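PDB 4ESQ: Serine/threonine protein kinase from Mycobacterium tuberculosis, which probably phosphorylates serine and threonine residues of proteins with ATP as a membrane receptor kinase, of which this chain is the extracellular sensor domain. Local coordinates for residues T68-L73 with N87-A92; K98-V103 with M159-N164; G149-E154 with C172-T177. All blocks are in the same frame, centred on the assembly; numbering follows the deposited sequence.

Contact 1. Residues T68-L73 with N87-A92; sequences TAINGL and NQAVVA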
# COMPACT_ATOMS: atom_id res chain seq x y z
N THR A 68 -3.69 0.77 16.03
CA THR A 68 -3.35 1.76 17.04
C THR A 68 -2.56 2.95 16.49
O THR A 68 -2.59 4.05 17.05
CB THR A 68 -2.58 1.12 18.20
OG1 THR A 68 -1.38 0.52 17.69
CG2 THR A 68 -3.44 0.04 18.84
N ALA A 69 -1.86 2.72 15.38
CA ALA A 69 -1.02 3.77 14.82
C ALA A 69 -0.66 3.44 13.38
O ALA A 69 -0.63 2.28 12.99
CB ALA A 69 0.24 3.96 15.65
N ILE A 70 -0.40 4.47 12.59
CA ILE A 70 0.04 4.30 11.20
C ILE A 70 1.18 5.27 10.91
O ILE A 70 1.17 6.42 11.36
CB ILE A 70 -1.15 4.49 10.21
CG1 ILE A 70 -0.70 4.43 8.74
CG2 ILE A 70 -1.90 5.79 10.50
CD1 ILE A 70 -0.29 5.78 8.13
N ASN A 71 2.19 4.79 10.18
CA ASN A 71 3.25 5.67 9.71
C ASN A 71 3.55 5.40 8.25
O ASN A 71 3.75 4.25 7.86
CB ASN A 71 4.52 5.50 10.56
CG ASN A 71 5.49 6.68 10.42
OD1 ASN A 71 6.39 6.65 9.58
ND2 ASN A 71 5.31 7.70 11.25
N GLY A 72 3.55 6.45 7.44
CA GLY A 72 3.78 6.27 6.01
C GLY A 72 4.54 7.39 5.34
O GLY A 72 4.78 8.44 5.94
N LEU A 73 4.89 7.16 4.08
CA LEU A 73 5.58 8.15 3.25
C LEU A 73 5.17 8.00 1.80
O LEU A 73 5.02 6.88 1.29
CB LEU A 73 7.09 7.95 3.34
CG LEU A 73 7.86 8.42 4.57
CD1 LEU A 73 9.31 7.95 4.48
CD2 LEU A 73 7.77 9.95 4.71
N ASN A 87 3.70 4.86 -2.28
CA ASN A 87 3.10 5.13 -0.98
C ASN A 87 3.37 3.88 -0.14
O ASN A 87 2.88 2.79 -0.46
CB ASN A 87 1.59 5.37 -1.11
CG ASN A 87 0.93 5.85 0.19
OD1 ASN A 87 1.54 5.84 1.26
ND2 ASN A 87 -0.32 6.29 0.08
N GLN A 88 4.18 4.04 0.90
CA GLN A 88 4.51 2.93 1.79
C GLN A 88 4.04 3.27 3.19
O GLN A 88 4.25 4.38 3.66
CB GLN A 88 6.02 2.64 1.80
CG GLN A 88 6.88 3.88 1.93
CD GLN A 88 8.33 3.55 2.30
OE1 GLN A 88 8.63 2.47 2.80
NE2 GLN A 88 9.21 4.50 2.09
N ALA A 89 3.40 2.31 3.85
CA ALA A 89 2.91 2.54 5.20
C ALA A 89 3.00 1.27 6.03
O ALA A 89 2.90 0.16 5.51
CB ALA A 89 1.47 3.01 5.15
N VAL A 90 3.19 1.47 7.33
CA VAL A 90 3.11 0.39 8.30
C VAL A 90 2.07 0.74 9.35
O VAL A 90 1.93 1.89 9.77
CB VAL A 90 4.46 0.11 8.96
CG1 VAL A 90 5.36 -0.63 7.97
CG2 VAL A 90 5.11 1.41 9.42
N VAL A 91 1.33 -0.27 9.78
CA VAL A 91 0.21 -0.04 10.68
C VAL A 91 0.36 -0.97 11.87
O VAL A 91 0.48 -2.19 11.70
CB VAL A 91 -1.14 -0.29 9.98
CG1 VAL A 91 -2.29 -0.03 10.94
CG2 VAL A 91 -1.26 0.58 8.71
N ALA A 92 0.37 -0.40 13.07
CA ALA A 92 0.52 -1.20 14.29
C ALA A 92 -0.84 -1.63 14.81
O ALA A 92 -1.80 -0.87 14.75
CB ALA A 92 1.25 -0.40 15.36
O HOH W 1 7.81 6.41 0.16
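Asn71 and Val90 face each other as an antiparallel hydrogen-bonded pair, and each uses its own N-H and C=O. Asn71 N donates a hydrogen bond to Val90 O at 2.9 Å, and Val90 N returns the bond to Asn71 O. Leu73 and Gln88 form the same kind of pair two residues further along. Toward the other end, Ala92 N donates to Ala69 O. Ala92 O accepts a hydrogen bond from Thr68 N at 2.8 Å, with an N-H...O angle of 173°. The hydroxyl OG1 of Thr68 adds a weak bond to the same oxygen.

Between these pairs stand the non-hydrogen-bonded ones. Ile70 and Val91 put their side chains on one face of the sheet, where Ile70 CG1 meets Val91 CG2 at 3.9 Å. At the next such pair Gly72 has no side chain, and the backbones come close: its CA is 3.9 Å from Ala89 CA and 3.1 Å from Gln88 O.

Gln88 lies on the other face and can be followed outward. Its CB leads to CG, held between the backbone N and the carbonyl carbon (chi1 46°). Gln88 CG is 3.6 Å from Leu73 O. The chain then runs extended beside Leu73, pointing the same way. At its tip NE2 comes 4.2 Å from Leu73 CD1. NE2 also donates to a water that makes a weak bond to Leu73 O. The other tip atom, OE1, accepts a hydrogen bond from Leu15 N. Helix 179-192 covers this face, with Ile187 against Gln88 and Val90.

Strand 165-173 pairs with the far side of strand 84-92. The two segments come from successive antiparallel strands, 69-76 and 84-92, a beta hairpin within the sheet of the PknH-like extracellular domain.

Contact 2. Residues K98-V103 with M159-N164; sequences KARAFV and MSVANN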
# COMPACT_ATOMS: atom_id res chain seq x y z
N LYS A 98 -4.75 -9.56 15.55
CA LYS A 98 -5.54 -8.51 14.94
C LYS A 98 -4.92 -8.04 13.62
O LYS A 98 -5.64 -7.77 12.65
CB LYS A 98 -5.74 -7.34 15.90
CG LYS A 98 -6.73 -7.68 17.03
CD LYS A 98 -6.81 -6.58 18.08
CE LYS A 98 -7.83 -6.95 19.16
NZ LYS A 98 -7.87 -5.93 20.24
N ALA A 99 -3.59 -7.97 13.58
CA ALA A 99 -2.89 -7.64 12.34
C ALA A 99 -3.19 -8.67 11.26
O ALA A 99 -3.51 -8.33 10.12
CB ALA A 99 -1.38 -7.54 12.58
N ARG A 100 -3.08 -9.95 11.61
CA ARG A 100 -3.35 -11.01 10.63
C ARG A 100 -4.80 -11.01 10.15
O ARG A 100 -5.09 -11.23 8.97
CB ARG A 100 -2.98 -12.37 11.22
CG ARG A 100 -1.55 -12.44 11.68
CD ARG A 100 -0.76 -13.48 10.93
NE ARG A 100 0.67 -13.17 10.97
CZ ARG A 100 1.57 -13.70 10.15
NH1 ARG A 100 2.84 -13.34 10.26
NH2 ARG A 100 1.20 -14.59 9.23
N ALA A 101 -5.73 -10.76 11.07
CA ALA A 101 -7.14 -10.74 10.73
C ALA A 101 -7.42 -9.67 9.68
O ALA A 101 -8.24 -9.87 8.78
CB ALA A 101 -7.99 -10.52 11.97
N PHE A 102 -6.74 -8.53 9.80
CA PHE A 102 -6.96 -7.45 8.84
C PHE A 102 -6.46 -7.83 7.44
O PHE A 102 -7.10 -7.50 6.45
CB PHE A 102 -6.32 -6.13 9.29
CG PHE A 102 -6.41 -5.06 8.24
CD1 PHE A 102 -7.62 -4.42 7.99
CD2 PHE A 102 -5.31 -4.72 7.47
CE1 PHE A 102 -7.73 -3.45 6.99
CE2 PHE A 102 -5.40 -3.75 6.48
CZ PHE A 102 -6.61 -3.11 6.24
N VAL A 103 -5.32 -8.50 7.37
CA VAL A 103 -4.81 -8.94 6.07
C VAL A 103 -5.73 -10.00 5.47
O VAL A 103 -5.96 -10.02 4.27
CB VAL A 103 -3.35 -9.45 6.15
CG1 VAL A 103 -2.86 -9.87 4.77
CG2 VAL A 103 -2.45 -8.37 6.71
N MET A 159 0.26 -6.06 0.34
CA MET A 159 0.03 -6.02 1.78
C MET A 159 0.61 -7.27 2.39
O MET A 159 0.48 -8.36 1.83
CB MET A 159 -1.47 -5.93 2.10
CG MET A 159 -1.78 -5.93 3.59
SD MET A 159 -3.54 -5.71 3.94
CE MET A 159 -3.79 -4.03 3.37
N SER A 160 1.25 -7.10 3.54
CA SER A 160 1.75 -8.25 4.28
C SER A 160 1.63 -7.96 5.77
O SER A 160 1.18 -6.88 6.18
CB SER A 160 3.20 -8.56 3.90
OG SER A 160 3.56 -9.90 4.25
N VAL A 161 2.03 -8.92 6.58
CA VAL A 161 1.99 -8.76 8.02
C VAL A 161 3.18 -9.50 8.60
O VAL A 161 3.54 -10.58 8.13
CB VAL A 161 0.68 -9.30 8.62
CG1 VAL A 161 0.33 -10.65 8.01
CG2 VAL A 161 0.76 -9.38 10.14
N ALA A 162 3.79 -8.89 9.61
CA ALA A 162 4.83 -9.54 10.40
C ALA A 162 4.65 -9.04 11.82
O ALA A 162 4.42 -7.85 12.03
CB ALA A 162 6.20 -9.19 9.88
N ASN A 163 4.73 -9.94 12.80
CA ASN A 163 4.47 -9.55 14.18
C ASN A 163 3.11 -8.86 14.24
O ASN A 163 2.14 -9.38 13.69
CB ASN A 163 5.59 -8.63 14.70
CG ASN A 163 5.76 -8.71 16.21
OD1 ASN A 163 4.84 -9.11 16.93
ND2 ASN A 163 6.93 -8.31 16.70
N ASN A 164 3.03 -7.71 14.91
CA ASN A 164 1.77 -6.98 15.05
C ASN A 164 1.63 -5.85 14.03
O ASN A 164 0.85 -4.92 14.23
CB ASN A 164 1.66 -6.37 16.45
CG ASN A 164 2.78 -5.40 16.75
OD1 ASN A 164 3.95 -5.69 16.46
ND2 ASN A 164 2.44 -4.25 17.30
O HOH W 2 2.17 -12.02 12.83
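Val161 is the centre of the apolar packing between helix 98-103 and strand 159-162. Its two methyls divide the helix surface. CG2 touches Ala99 CB at 3.7 Å, and CG1 packs against Val103 CG2 at 3.8 Å. Val103 CG2 also meets Val161 CB, and it reaches Met159 SD at 4.0 Å. Ala99 CB rests on the backbone as well, 3.7 Å from Asn164 C, where the chain turns after the strand.

The sulfur contact is a Met-aromatic one. Met159 CG stands anti to the backbone N (chi1 178°), and a bend at chi3 (-67°) sets CE near the ring of Phe102. CE is 3.5 Å from Phe102 CE2. SD is 4.7 Å from the ring centroid and approaches obliquely, 56° off the ring normal. The ring of Phe102 also stacks with Tyr62.

This is helix-on-sheet packing in the PknH-like extracellular domain, which belongs to the Mog1p/PsbP clan. Helix 96-111 covers one face of the antiparallel sheet, and its segment 98-103 runs nearly antiparallel to strand segment 159-162. Val166 of the neighbouring strand 165-173 also touches Ala99, Val103 and Met159. Helix 179-192 lies on the other face, against Ser160 and Ala162.

The polar part lies at the edge, with Arg100. Its side chain crosses Val161 at about a right angle. Val161 CG1 sits 3.9 Å above the guanidinium plane, over the centre of one face. A water lies in that plane at the edge of the group. It accepts a hydrogen bond from Arg100 NE at 2.7 Å and donates to Asn163 O, so it bridges the helix to the turn. That turn is held in addition by Asn164, whose OD1 accepts a hydrogen bond from Val5 N and whose ND2 donates to Phe93 O.

Contact 3. Residues G149-E154 with C172-T177; sequences GAEGWE and CGYQIT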
# COMPACT_ATOMS: atom_id res chain seq x y z
N GLY A 149 -6.61 4.23 -20.66
CA GLY A 149 -5.87 5.14 -21.53
C GLY A 149 -4.58 4.55 -22.08
O GLY A 149 -4.14 3.49 -21.65
N ALA A 150 -3.96 5.25 -23.03
CA ALA A 150 -2.76 4.71 -23.69
C ALA A 150 -1.46 5.02 -22.96
O ALA A 150 -0.38 4.64 -23.42
CB ALA A 150 -2.68 5.18 -25.14
N GLU A 151 -1.55 5.69 -21.81
CA GLU A 151 -0.36 5.95 -21.02
C GLU A 151 0.31 4.65 -20.59
O GLU A 151 1.51 4.50 -20.73
CB GLU A 151 -0.70 6.79 -19.78
CG GLU A 151 -1.01 8.25 -20.11
CD GLU A 151 -1.15 9.10 -18.87
OE1 GLU A 151 -1.36 8.53 -17.78
OE2 GLU A 151 -1.06 10.34 -18.98
N GLY A 152 -0.48 3.71 -20.07
CA GLY A 152 0.08 2.47 -19.56
C GLY A 152 0.50 2.58 -18.10
O GLY A 152 1.21 1.70 -17.58
N TRP A 153 0.09 3.66 -17.44
CA TRP A 153 0.33 3.87 -16.01
C TRP A 153 -0.34 2.76 -15.21
O TRP A 153 -1.51 2.45 -15.44
CB TRP A 153 -0.20 5.24 -15.56
CG TRP A 153 0.13 5.63 -14.14
CD1 TRP A 153 -0.70 5.58 -13.06
CD2 TRP A 153 1.39 6.11 -13.65
NE1 TRP A 153 -0.04 6.01 -11.93
CE2 TRP A 153 1.25 6.34 -12.27
CE3 TRP A 153 2.63 6.37 -14.25
CZ2 TRP A 153 2.29 6.82 -11.47
CZ3 TRP A 153 3.66 6.85 -13.46
CH2 TRP A 153 3.49 7.07 -12.09
N GLU A 154 0.39 2.18 -14.26
CA GLU A 154 -0.15 1.08 -13.46
C GLU A 154 0.32 1.20 -12.02
O GLU A 154 1.27 1.92 -11.75
CB GLU A 154 0.31 -0.27 -14.02
CG GLU A 154 -0.26 -0.60 -15.38
CD GLU A 154 0.17 -1.97 -15.87
OE1 GLU A 154 1.39 -2.16 -16.08
OE2 GLU A 154 -0.70 -2.85 -16.04
N CYS A 172 3.69 2.70 -8.13
CA CYS A 172 3.13 3.04 -9.44
C CYS A 172 4.19 3.51 -10.43
O CYS A 172 5.17 4.14 -10.05
CB CYS A 172 2.06 4.12 -9.29
SG CYS A 172 0.77 3.78 -8.04
N GLY A 173 3.95 3.24 -11.71
CA GLY A 173 4.89 3.62 -12.74
C GLY A 173 4.47 3.05 -14.08
O GLY A 173 3.37 2.51 -14.21
N TYR A 174 5.34 3.17 -15.08
CA TYR A 174 5.03 2.64 -16.41
C TYR A 174 5.55 1.22 -16.62
O TYR A 174 5.16 0.55 -17.59
CB TYR A 174 5.61 3.54 -17.49
CG TYR A 174 4.95 4.89 -17.59
CD1 TYR A 174 3.79 5.06 -18.34
CD2 TYR A 174 5.49 6.00 -16.96
CE1 TYR A 174 3.18 6.29 -18.44
CE2 TYR A 174 4.88 7.24 -17.06
CZ TYR A 174 3.73 7.38 -17.81
OH TYR A 174 3.10 8.60 -17.92
N GLN A 175 6.43 0.76 -15.73
CA GLN A 175 7.07 -0.55 -15.87
C GLN A 175 6.91 -1.38 -14.61
O GLN A 175 7.89 -1.90 -14.08
CB GLN A 175 8.57 -0.38 -16.14
CG GLN A 175 8.92 0.01 -17.55
CD GLN A 175 10.43 0.09 -17.76
OE1 GLN A 175 11.16 0.59 -16.92
NE2 GLN A 175 10.89 -0.41 -18.90
N ILE A 176 5.68 -1.49 -14.14
CA ILE A 176 5.41 -2.22 -12.91
C ILE A 176 5.36 -3.72 -13.14
O ILE A 176 4.69 -4.20 -14.05
CB ILE A 176 4.08 -1.75 -12.27
CG1 ILE A 176 4.18 -0.29 -11.82
CG2 ILE A 176 3.68 -2.66 -11.12
CD1 ILE A 176 5.24 -0.02 -10.76
N THR A 177 6.09 -4.47 -12.31
CA THR A 177 5.95 -5.91 -12.26
C THR A 177 5.75 -6.39 -10.83
O THR A 177 4.70 -6.92 -10.51
CB THR A 177 7.14 -6.66 -12.89
OG1 THR A 177 8.37 -6.15 -12.36
CG2 THR A 177 7.13 -6.49 -14.41
O HOH W 3 3.28 -0.52 -15.43
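Trp153 CG stands anti to its backbone N (chi1 -173°), while Tyr174 CG is anti to its own carbonyl carbon (chi1 -69°). These torsions place each CG so that the ring ends come near each other, and the side chains cross at about a right angle. The rings form an edge-to-face pair, with centroids 5.2 Å apart and planes at 80°. The edge of the indole is directed at the tyrosine face. Trp153 CE3 sits 3.7 Å above the Tyr174 ring, offset toward its rim.

The tyrosine is also met at its edge. Glu151 O lies near the ring plane, 3.4 Å from Tyr174 CD1. The indole is also covered over one face, where Gly173 CA makes a CH-pi contact 3.9 Å from the centroid of the six-membered ring. Gly173 N lies over that face too, toward the rim. Cys172 CB touches Trp153 CZ2 at 3.5 Å.

Glu154 and Gly173 form an antiparallel hydrogen-bonded pair. It lies at the open end of the hairpin of strands 154-162 and 165-173, where the loop after strand 141-147 enters strand 154-162. Glu154 N donates to Gly173 O, and Gly173 N donates to Glu154 O, both at 3.0 Å. The two strands are tied covalently next to this pair by the disulfide of Cys155 and Cys172.

Beyond the pair a water links the two segments again. It donates to Glu154 OE1 at 2.6 Å and to Gly173 O, and it accepts a hydrogen bond from Ile176 N. The other carboxylate oxygen of Glu154, OE2, is hydrogen-bonded to Thr146 OG1, so both oxygens have partners. Ile176 CG1 packs against the carbonyl oxygen of Glu154. On the loop, the side chain of Glu151 comes to about 4 Å from a bound terbium ion.

Overall arrangement
All three contacts reach one antiparallel sheet of the extracellular domain. Contact 1 closes first along the chain. Contacts 2 and 3 follow and interleave: 149-154 falls between 98-103 and 159-164, and 172-177 comes last. Strand 84-92 leads into helix 96-111, so contacts 1 and 2 are neighbours, with centres about 12 Å apart. Contact 3 lies on the other side of the chain's centre, about 25 Å from contact 1 and about 28 Å from contact 2, centre to centre. Strand 165-173 lies between strands 84-92 and 154-162. The sheet connects a strand pairing, a helix-covered face and a disulfide-tied strand end into a single domain.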